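PDB 6I60: alpha-rhamnosidase from Dictyoglomus thermophilum, which probably hydrolyses terminal non-reducing alpha-L-rhamnose residues in alpha-L-rhamnosides and removes rhamnose from natural flavonoids. Local coordinates for residues D612-G617 with T813-H818; Y755-G760 with E805-L810; L396-E399 with Y405-N408. All blocks are in the same frame, centred on the assembly; numbering follows the deposited sequence.

In the fold
From the N terminus, contact 3 comes first: 396-399 opens a short antiparallel hairpin in the concanavalin-like family region and 405-408 follows its second strand, 403-404, closing a short loop. Contact 1 opens at 612-617 in the 6-hairpin glycosidase region and closes at 813-818, spanning 195 residues, about half of them helical. Contact 2, 755-760 with 805-810, nests inside that loop, about 8 Å away between centres. A backbone hydrogen bond between E805 and S817 joins them directly. Contact 3 lies about 16 Å from contact 1 between centres, yet L396 and T407 pack against H818. The group thus ties three inter-helix loops of the 6-hairpin glycosidase domain together and sets one of them against the beta domain.

Contact 1. Residues D612-G617 with T813-H818; sequences DWCQPG and TGMNSH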
# COMPACT_ATOMS: atom_id res chain seq x y z
N ASP A 612 8.60 -19.82 8.65
CA ASP A 612 9.72 -18.90 8.46
C ASP A 612 10.24 -19.08 7.03
O ASP A 612 11.22 -19.79 6.78
CB ASP A 612 10.81 -19.14 9.49
CG ASP A 612 11.58 -17.88 9.83
OD1 ASP A 612 11.09 -16.77 9.52
OD2 ASP A 612 12.67 -17.99 10.42
N TRP A 613 9.56 -18.42 6.10
CA TRP A 613 9.86 -18.59 4.68
C TRP A 613 11.22 -18.00 4.33
O TRP A 613 11.53 -16.86 4.68
CB TRP A 613 8.77 -17.91 3.85
CG TRP A 613 8.64 -18.40 2.43
CD1 TRP A 613 8.76 -17.64 1.30
CD2 TRP A 613 8.36 -19.73 2.00
NE1 TRP A 613 8.57 -18.43 0.19
CE2 TRP A 613 8.32 -19.71 0.59
CE3 TRP A 613 8.14 -20.94 2.67
CZ2 TRP A 613 8.07 -20.86 -0.16
CZ3 TRP A 613 7.89 -22.07 1.92
CH2 TRP A 613 7.86 -22.02 0.52
N CYS A 614 12.03 -18.80 3.63
CA CYS A 614 13.29 -18.35 3.04
C CYS A 614 14.30 -17.91 4.10
O CYS A 614 14.74 -16.75 4.15
CB CYS A 614 13.05 -17.24 2.01
SG CYS A 614 12.17 -17.82 0.55
N GLN A 615 14.67 -18.85 4.96
CA GLN A 615 15.83 -18.67 5.80
C GLN A 615 17.09 -18.80 4.95
O GLN A 615 17.04 -19.35 3.85
CB GLN A 615 15.84 -19.70 6.93
CG GLN A 615 14.52 -19.80 7.69
CD GLN A 615 14.59 -20.79 8.85
OE1 GLN A 615 15.27 -21.81 8.77
NE2 GLN A 615 13.88 -20.48 9.93
N PRO A 616 18.22 -18.28 5.42
CA PRO A 616 19.46 -18.35 4.62
C PRO A 616 19.80 -19.79 4.23
O PRO A 616 19.96 -20.66 5.09
CB PRO A 616 20.52 -17.74 5.55
CG PRO A 616 19.75 -16.82 6.42
CD PRO A 616 18.41 -17.46 6.64
N GLY A 617 19.89 -20.02 2.93
CA GLY A 617 20.28 -21.32 2.42
C GLY A 617 19.16 -22.34 2.35
O GLY A 617 19.43 -23.54 2.40
N THR A 813 15.73 -19.19 -13.22
CA THR A 813 14.30 -19.37 -13.02
C THR A 813 14.05 -20.01 -11.65
O THR A 813 14.96 -20.51 -10.98
CB THR A 813 13.70 -20.23 -14.13
OG1 THR A 813 12.39 -20.67 -13.74
CG2 THR A 813 14.57 -21.43 -14.44
N GLY A 814 12.79 -19.98 -11.23
CA GLY A 814 12.45 -20.35 -9.88
C GLY A 814 12.47 -19.14 -8.96
O GLY A 814 12.74 -18.00 -9.36
N MET A 815 12.16 -19.40 -7.69
CA MET A 815 12.02 -18.33 -6.71
C MET A 815 13.31 -17.54 -6.54
O MET A 815 13.99 -17.66 -5.52
CB MET A 815 11.58 -18.90 -5.36
CG MET A 815 10.08 -18.86 -5.14
SD MET A 815 9.60 -19.56 -3.56
CE MET A 815 11.05 -19.22 -2.57
N ASN A 816 13.65 -16.71 -7.54
CA ASN A 816 14.89 -15.94 -7.55
C ASN A 816 14.62 -14.47 -7.86
O ASN A 816 15.48 -13.79 -8.42
CB ASN A 816 15.88 -16.51 -8.57
CG ASN A 816 16.25 -17.95 -8.30
OD1 ASN A 816 16.17 -18.43 -7.16
ND2 ASN A 816 16.66 -18.66 -9.34
N SER A 817 13.43 -13.97 -7.53
CA SER A 817 13.06 -12.62 -7.92
C SER A 817 13.88 -11.58 -7.17
O SER A 817 14.31 -11.80 -6.03
CB SER A 817 11.57 -12.38 -7.67
OG SER A 817 11.29 -10.99 -7.61
N HIS A 818 14.09 -10.44 -7.82
CA HIS A 818 14.95 -9.38 -7.30
C HIS A 818 14.18 -8.12 -6.93
O HIS A 818 14.77 -7.03 -6.89
CB HIS A 818 16.04 -9.05 -8.32
CG HIS A 818 17.21 -9.98 -8.29
ND1 HIS A 818 18.51 -9.54 -8.20
CD2 HIS A 818 17.27 -11.34 -8.32
CE1 HIS A 818 19.33 -10.58 -8.19
NE2 HIS A 818 18.60 -11.68 -8.26
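C614 and M815 face each other across two irregular loops whose backbones stay 9.8 Å apart, measured between the CA atoms of C614 and M815. The backbone angles of M815 (phi -61°, psi 73°) fit an inverse gamma turn, and the side chains of M815 and C614 both set out toward the other segment. M815 spans most of the gap: it runs extended through chi2 and bends only at chi3, which brings the methyl round to two partners. M815 CE lies 3.6 Å from C614 SG and 3.8 Å from W613 NE1. The sulfur touches the indole farther along, with M815 SD 3.9 Å from W613 CZ2. Seen from the five-membered ring of W613, the sulfur sits 5.0 Å from the centroid and 75° off the ring normal, which makes this a Met-aromatic contact at the ring edge; the methyl comes to the same ring obliquely.

Both loops belong to the 6-hairpin glycosidase domain, where such segments connect the helices of an (alpha/alpha)6 barrel. W613 also packs on V619 and shares a backbone hydrogen bond with I761, and its side chain lies about 3 Å from a bound triethylene glycol, probably from the crystallisation liquor. On the other side, M815 packs on E805, and S817 is hydrogen-bonded to E805 through the backbone.

No hydrogen bond or charge pair spans the two segments. Cohesion here is probably dispersive, with the polarisable sulfurs of C614 and M815 contributing, while the polar fixing of each loop comes from other parts of the chain.

Contact 2. Residues Y755-G760 with E805-L810; sequences YHLDTG and ERWEKL
W807 meets L757 and T759 in a buried junction between two inter-helix loops of the 6-hairpin glycosidase domain, an (alpha/alpha)6 barrel in this family. Neither segment is regular helix or strand, and one indole carries the whole contact from its side.

The apolar part is a single close approach: L757 CD1 stands 3.7 Å from W807 CH2, at the far corner of the six-membered ring. It comes in obliquely. With CG opposite the carbonyl carbon (chi1 -70°) and chi2 near 170°, L757 reaches this corner while packing on T764, I767 and F768 of helix 761-773, on I783 of helix 777-784 and on F792 of helix 792-797. W807 packs on M795 of that last helix, so the pair is bordered by residues of helices 761-773, 777-784 and 792-797.

Polar interaction across the segments is limited to one weak bond from the indole to a main-chain carbonyl. The acceptor is the main-chain O of T759; its hydroxyl is hydrogen-bonded to T764 OG1. Within 805-810, R806 and E808 form a long salt bridge of charge attraction only, without an N-H directed at the carboxylate.

The indole bond itself is long and bent: W807 NE1 donates to T759 O over 3.4 Å with an angle of 143° at the hydrogen, and the oxygen lies at the ring edge near its plane.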
# COMPACT_ATOMS: atom_id res chain seq x y z
N TYR A 755 27.23 -12.10 13.85
CA TYR A 755 26.33 -10.98 13.59
C TYR A 755 25.70 -11.09 12.19
O TYR A 755 25.86 -10.21 11.34
CB TYR A 755 27.05 -9.64 13.77
CG TYR A 755 27.61 -9.42 15.15
CD1 TYR A 755 28.90 -9.82 15.46
CD2 TYR A 755 26.86 -8.81 16.14
CE1 TYR A 755 29.42 -9.62 16.72
CE2 TYR A 755 27.37 -8.60 17.40
CZ TYR A 755 28.65 -9.01 17.69
OH TYR A 755 29.17 -8.80 18.95
N HIS A 756 24.99 -12.19 11.97
CA HIS A 756 24.31 -12.42 10.71
C HIS A 756 22.95 -13.03 10.98
O HIS A 756 22.77 -13.81 11.92
CB HIS A 756 25.13 -13.33 9.78
CG HIS A 756 26.25 -12.62 9.08
ND1 HIS A 756 27.51 -12.51 9.62
CD2 HIS A 756 26.29 -12.00 7.88
CE1 HIS A 756 28.29 -11.85 8.78
NE2 HIS A 756 27.57 -11.53 7.72
N LEU A 757 21.98 -12.67 10.14
CA LEU A 757 20.62 -13.19 10.28
C LEU A 757 20.55 -14.64 9.83
O LEU A 757 21.06 -15.00 8.77
CB LEU A 757 19.65 -12.34 9.47
CG LEU A 757 19.37 -10.92 9.98
CD1 LEU A 757 18.58 -10.14 8.96
CD2 LEU A 757 18.62 -10.97 11.30
N ASP A 758 19.91 -15.47 10.65
CA ASP A 758 19.61 -16.86 10.31
C ASP A 758 18.10 -17.07 10.32
O ASP A 758 17.59 -18.12 10.73
CB ASP A 758 20.30 -17.82 11.28
CG ASP A 758 20.41 -19.23 10.72
OD1 ASP A 758 20.34 -19.40 9.48
OD2 ASP A 758 20.58 -20.18 11.52
N THR A 759 17.36 -16.07 9.85
CA THR A 759 15.91 -16.02 9.99
C THR A 759 15.26 -15.75 8.64
O THR A 759 15.82 -15.07 7.78
CB THR A 759 15.49 -14.94 10.99
OG1 THR A 759 16.06 -13.68 10.61
CG2 THR A 759 15.95 -15.30 12.40
N GLY A 760 14.05 -16.28 8.48
CA GLY A 760 13.26 -16.04 7.29
C GLY A 760 12.51 -14.73 7.36
O GLY A 760 12.87 -13.81 8.11
N GLU A 805 14.17 -11.64 -3.11
CA GLU A 805 13.33 -12.66 -2.51
C GLU A 805 14.12 -13.58 -1.60
O GLU A 805 13.61 -14.03 -0.56
CB GLU A 805 12.62 -13.46 -3.60
CG GLU A 805 11.79 -14.63 -3.10
CD GLU A 805 10.97 -15.27 -4.20
OE1 GLU A 805 11.24 -14.99 -5.39
OE2 GLU A 805 10.04 -16.05 -3.88
N ARG A 806 15.38 -13.87 -1.95
CA ARG A 806 16.23 -14.77 -1.20
C ARG A 806 17.52 -14.06 -0.80
O ARG A 806 17.96 -13.12 -1.46
CB ARG A 806 16.56 -16.03 -2.00
CG ARG A 806 15.46 -16.43 -2.97
CD ARG A 806 14.48 -17.39 -2.31
NE ARG A 806 15.18 -18.40 -1.52
CZ ARG A 806 15.66 -19.53 -2.02
NH1 ARG A 806 15.51 -19.81 -3.31
NH2 ARG A 806 16.29 -20.39 -1.23
N TRP A 807 18.13 -14.54 0.29
CA TRP A 807 19.39 -13.97 0.74
C TRP A 807 20.50 -14.25 -0.27
O TRP A 807 21.37 -13.39 -0.50
CB TRP A 807 19.77 -14.53 2.11
CG TRP A 807 18.80 -14.19 3.21
CD1 TRP A 807 17.92 -15.03 3.82
CD2 TRP A 807 18.64 -12.91 3.84
NE1 TRP A 807 17.21 -14.36 4.78
CE2 TRP A 807 17.63 -13.05 4.82
CE3 TRP A 807 19.24 -11.66 3.67
CZ2 TRP A 807 17.22 -12.00 5.62
CZ3 TRP A 807 18.83 -10.61 4.47
CH2 TRP A 807 17.82 -10.78 5.44
N GLU A 808 20.50 -15.43 -0.88
CA GLU A 808 21.54 -15.81 -1.82
C GLU A 808 21.32 -15.11 -3.16
O GLU A 808 20.19 -14.90 -3.59
CB GLU A 808 21.55 -17.32 -2.03
CG GLU A 808 21.71 -18.12 -0.74
CD GLU A 808 20.39 -18.40 -0.05
OE1 GLU A 808 19.36 -18.54 -0.75
OE2 GLU A 808 20.38 -18.48 1.20
N LYS A 809 22.43 -14.76 -3.82
CA LYS A 809 22.36 -14.18 -5.16
C LYS A 809 21.98 -15.28 -6.15
O LYS A 809 22.78 -16.19 -6.41
CB LYS A 809 23.69 -13.54 -5.52
CG LYS A 809 23.81 -13.15 -6.98
CD LYS A 809 24.34 -11.73 -7.14
CE LYS A 809 24.93 -11.52 -8.52
NZ LYS A 809 25.47 -10.14 -8.67
N LEU A 810 20.77 -15.20 -6.69
CA LEU A 810 20.25 -16.21 -7.60
C LEU A 810 19.66 -15.52 -8.82
O LEU A 810 18.79 -14.66 -8.69
CB LEU A 810 19.20 -17.08 -6.92
CG LEU A 810 19.73 -17.98 -5.80
CD1 LEU A 810 18.76 -18.03 -4.63
CD2 LEU A 810 20.00 -19.37 -6.33

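Contact 3. Residues L396-E399 with Y405-N408; sequences LTYE and YSTN
L396 and T407 make the apolar half of this contact, methyl against methyl: L396 CD1 lies 3.8 Å from T407 CG2, and the two side chains cross at about a right angle. At the other end only the hydroxyls approach, Y398 OH lying 3.6 Å from S406 OG, without a hydrogen bond being assigned. Backbone separation is moderate, 7.1 Å between the CA atoms of L396 and Y405.

In the next shell, polar partners help hold the rotation of the two hydroxyl side chains. T407 has OG1 between its backbone N and carbonyl carbon (chi1 53°), a setting that leaves CG2 turned to the leucine while OG1 is hydrogen-bonded to E395 OE1. S406 OG is hydrogen-bonded to N404 ND2. The backbone of L396 is in turn bonded to that of N404, so one asparagine residue is linked to both sides of the contact. Residues 406-408 have helical backbone angles without the regular bonding; a weak bond from N408 N to Y405 O, 3.2 Å, spans the bend.

Farther out, the Y405 ring makes a cation-pi contact with R392, while N408 ND2 bonds weakly to H393 O. R392 and H393 belong to strand 388-394, which pairs antiparallel with strand 414-418. The hairpin of strands 396-397 and 403-404 follows directly on strand 388-394 and precedes strand 414-418 in the concanavalin-like region, and L396 packs on T811 and H818, in the loop between helices 792-797 and 826-835.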
# COMPACT_ATOMS: atom_id res chain seq x y z
N LEU A 396 17.82 -8.35 -14.55
CA LEU A 396 19.25 -8.60 -14.45
C LEU A 396 19.88 -8.62 -15.84
O LEU A 396 19.20 -8.53 -16.86
CB LEU A 396 19.51 -9.91 -13.71
CG LEU A 396 18.78 -10.04 -12.38
CD1 LEU A 396 18.90 -11.45 -11.82
CD2 LEU A 396 19.30 -9.01 -11.38
N THR A 397 21.20 -8.75 -15.86
CA THR A 397 21.97 -8.78 -17.10
C THR A 397 22.95 -9.94 -17.06
O THR A 397 23.22 -10.53 -16.01
CB THR A 397 22.72 -7.47 -17.33
OG1 THR A 397 23.38 -7.50 -18.60
CG2 THR A 397 23.77 -7.26 -16.24
N TYR A 398 23.48 -10.28 -18.24
CA TYR A 398 24.52 -11.28 -18.38
C TYR A 398 25.87 -10.60 -18.56
O TYR A 398 25.97 -9.40 -18.81
CB TYR A 398 24.22 -12.21 -19.56
CG TYR A 398 23.17 -13.26 -19.27
CD1 TYR A 398 23.16 -13.94 -18.06
CD2 TYR A 398 22.18 -13.56 -20.20
CE1 TYR A 398 22.20 -14.90 -17.78
CE2 TYR A 398 21.22 -14.52 -19.93
CZ TYR A 398 21.23 -15.18 -18.72
OH TYR A 398 20.28 -16.13 -18.45
N GLU A 399 26.93 -11.40 -18.42
CA GLU A 399 28.28 -10.86 -18.53
C GLU A 399 28.56 -10.32 -19.93
O GLU A 399 29.24 -9.30 -20.08
CB GLU A 399 29.31 -11.93 -18.15
CG GLU A 399 30.75 -11.43 -18.14
CD GLU A 399 31.68 -12.36 -17.38
OE1 GLU A 399 32.74 -11.89 -16.92
OE2 GLU A 399 31.35 -13.56 -17.26
N TYR A 405 16.34 -12.65 -18.61
CA TYR A 405 14.90 -12.69 -18.36
C TYR A 405 14.50 -13.81 -17.42
O TYR A 405 13.31 -14.17 -17.37
CB TYR A 405 14.15 -12.82 -19.69
CG TYR A 405 14.57 -11.81 -20.74
CD1 TYR A 405 14.07 -10.51 -20.71
CD2 TYR A 405 15.45 -12.16 -21.75
CE1 TYR A 405 14.44 -9.59 -21.67
CE2 TYR A 405 15.83 -11.24 -22.71
CZ TYR A 405 15.32 -9.96 -22.67
OH TYR A 405 15.70 -9.04 -23.62
N SER A 406 15.44 -14.38 -16.67
CA SER A 406 15.14 -15.54 -15.84
C SER A 406 14.17 -15.19 -14.71
O SER A 406 13.24 -15.95 -14.43
CB SER A 406 16.43 -16.13 -15.26
OG SER A 406 17.36 -16.44 -16.29
N THR A 407 14.36 -14.04 -14.06
CA THR A 407 13.48 -13.65 -12.97
C THR A 407 12.05 -13.41 -13.45
O THR A 407 11.12 -13.50 -12.64
CB THR A 407 14.01 -12.40 -12.27
OG1 THR A 407 14.25 -11.37 -13.24
CG2 THR A 407 15.30 -12.71 -11.54
N ASN A 408 11.85 -13.12 -14.74
CA ASN A 408 10.51 -12.97 -15.28
C ASN A 408 9.81 -14.31 -15.46
O ASN A 408 8.58 -14.35 -15.52
CB ASN A 408 10.55 -12.22 -16.61
CG ASN A 408 11.06 -10.79 -16.47
OD1 ASN A 408 11.48 -10.37 -15.39
ND2 ASN A 408 11.04 -10.05 -17.57